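Local coordinates for CDP-glucose-4,6-dehydratase (Yersinia pseudotuberculosis, PDB 1RKX), which catalyses the dehydration of CDP-D-glucose to CDP-4-keto-6-deoxy-D-glucose, using bound NAD as its cofactor in a short-chain dehydrogenase/reductase (SDR) fold, at the interface of chains A and B. Sequence-based numbering; all coordinates share one arbitrary frame. Chains: chain A/B, CDP-glucose-4,6-dehydratase.

The interface of chains A and B. Residues chain A 116, 119, 171, 175; chain B 96-97, 100, 156.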
loop_
_atom_site.group_PDB
_atom_site.type_symbol
_atom_site.label_atom_id
_atom_site.label_comp_id
_atom_site.label_asym_id
_atom_site.label_seq_id
_atom_site.Cartn_x
_atom_site.Cartn_y
_atom_site.Cartn_z
ATOM N N GLU A 116 -17.941 -25.688 6.837
ATOM C CA GLU A 116 -19.288 -26.067 6.409
ATOM C C GLU A 116 -19.949 -26.925 7.495
ATOM O O GLU A 116 -21.129 -26.754 7.807
ATOM C CB GLU A 116 -19.225 -26.857 5.100
ATOM C CG GLU A 116 -20.586 -27.205 4.498
ATOM C CD GLU A 116 -21.358 -25.990 3.997
ATOM O OE1 GLU A 116 -20.816 -24.856 4.000
ATOM O OE2 GLU A 116 -22.521 -26.174 3.588
ATOM N N ARG A 119 -20.946 -24.738 10.318
ATOM C CA ARG A 119 -22.087 -23.940 9.892
ATOM C C ARG A 119 -23.406 -24.689 10.103
ATOM O O ARG A 119 -24.378 -24.131 10.618
ATOM C CB ARG A 119 -21.916 -23.583 8.409
ATOM C CG ARG A 119 -22.995 -22.696 7.825
ATOM C CD ARG A 119 -22.549 -22.118 6.485
ATOM N NE ARG A 119 -22.764 -23.002 5.341
ATOM C CZ ARG A 119 -23.893 -23.058 4.643
ATOM N NH1 ARG A 119 -24.919 -22.285 4.974
ATOM N NH2 ARG A 119 -23.991 -23.866 3.595
ATOM N N TYR A 171 -16.188 -17.339 4.579
ATOM C CA TYR A 171 -17.156 -18.073 5.383
ATOM C C TYR A 171 -17.626 -17.203 6.546
ATOM O O TYR A 171 -18.817 -17.178 6.875
ATOM C CB TYR A 171 -16.564 -19.382 5.921
ATOM C CG TYR A 171 -17.053 -20.606 5.175
ATOM C CD1 TYR A 171 -16.534 -20.941 3.922
ATOM C CD2 TYR A 171 -18.073 -21.399 5.700
ATOM C CE1 TYR A 171 -17.022 -22.034 3.208
ATOM C CE2 TYR A 171 -18.573 -22.500 4.991
ATOM C CZ TYR A 171 -18.044 -22.809 3.747
ATOM O OH TYR A 171 -18.554 -23.874 3.041
ATOM N N PHE A 175 -21.390 -16.445 6.450
ATOM C CA PHE A 175 -22.169 -17.261 7.373
ATOM C C PHE A 175 -21.979 -17.037 8.871
ATOM O O PHE A 175 -22.812 -17.467 9.669
ATOM C CB PHE A 175 -21.932 -18.738 7.044
ATOM C CG PHE A 175 -22.013 -19.047 5.566
ATOM C CD1 PHE A 175 -20.880 -19.453 4.862
ATOM C CD2 PHE A 175 -23.221 -18.924 4.877
ATOM C CE1 PHE A 175 -20.946 -19.732 3.492
ATOM C CE2 PHE A 175 -23.301 -19.201 3.514
ATOM C CZ PHE A 175 -22.156 -19.607 2.817
ATOM N N SER B 96 -23.766 -19.143 -4.637
ATOM C CA SER B 96 -22.612 -19.440 -3.787
ATOM C C SER B 96 -22.959 -19.343 -2.303
ATOM O O SER B 96 -22.291 -19.947 -1.463
ATOM C CB SER B 96 -21.436 -18.506 -4.107
ATOM O OG SER B 96 -21.637 -17.195 -3.600
ATOM N N TYR B 97 -24.003 -18.586 -1.977
ATOM C CA TYR B 97 -24.421 -18.461 -0.586
ATOM C C TYR B 97 -25.139 -19.717 -0.112
ATOM O O TYR B 97 -25.064 -20.071 1.065
ATOM C CB TYR B 97 -25.335 -17.245 -0.388
ATOM C CG TYR B 97 -24.580 -15.945 -0.260
ATOM C CD1 TYR B 97 -24.630 -14.979 -1.261
ATOM C CD2 TYR B 97 -23.810 -15.683 0.872
ATOM C CE1 TYR B 97 -23.928 -13.777 -1.136
ATOM C CE2 TYR B 97 -23.115 -14.495 1.008
ATOM C CZ TYR B 97 -23.177 -13.545 0.006
ATOM O OH TYR B 97 -22.512 -12.358 0.172
ATOM N N PRO B 100 -21.920 -23.011 -0.965
ATOM C CA PRO B 100 -20.525 -22.571 -0.892
ATOM C C PRO B 100 -19.497 -23.661 -1.241
ATOM O O PRO B 100 -18.547 -23.419 -1.986
ATOM C CB PRO B 100 -20.404 -22.068 0.551
ATOM C CG PRO B 100 -21.394 -22.932 1.299
ATOM C CD PRO B 100 -22.574 -22.931 0.353
ATOM N N PRO B 156 -18.747 -16.323 -1.217
ATOM C CA PRO B 156 -18.020 -17.517 -1.662
ATOM C C PRO B 156 -17.593 -17.486 -3.132
ATOM O O PRO B 156 -16.491 -17.933 -3.468
ATOM C CB PRO B 156 -18.997 -18.645 -1.357
ATOM C CG PRO B 156 -19.679 -18.141 -0.105
ATOM C CD PRO B 156 -19.955 -16.699 -0.456
#
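A two-fold symmetric helix-packing interface joins two of the four copies in the deposited assembly, and here B:Pro100 seats its ring among A:Phe175, A:Tyr171, A:Glu116 and A:Arg119; the pairing resembles the dimer common among SDR enzymes and is probably the biological one. CG of B:Pro100 points into the cluster, 3.4 Å from OE1 of A:Glu116, 3.5 Å from the phenol OH of A:Tyr171 and 3.7 Å from CZ of A:Phe175. The A:Glu116 and A:Tyr171 side chains cross the proline at about a right angle, whereas A:Arg119 comes from the opposite direction, its guanidinium NH2 beside CD (3.7 Å). The far end of the A:Phe175 ring also meets the main chain of B:Tyr97, with CZ 3.4 Å from the carbonyl O, while CG of B:Pro156 packs beside CZ and CE1. Polar bonds within chain A build the receiving surface. A:Arg119 grips the A:Glu116 carboxylate side-on, NE to OE1 (3.0 Å) and NH2 to OE2 (2.7 Å), the latter pair a salt bridge. OH of A:Tyr171 donates to OE1 of A:Glu116 (2.6 Å) from the carboxylate face opposite NE; together they should restrict its rotation. With CG anti to the carbonyl carbon (chi1 -46°), A:Phe175 overlaps the guanidinium rim with the CE2 edge of its tilted ring. Helices 100-121 and 156-175 supply the chain A side; B:Pro100 and B:Pro156 begin the equivalent helices of chain B, after short helix 93-98.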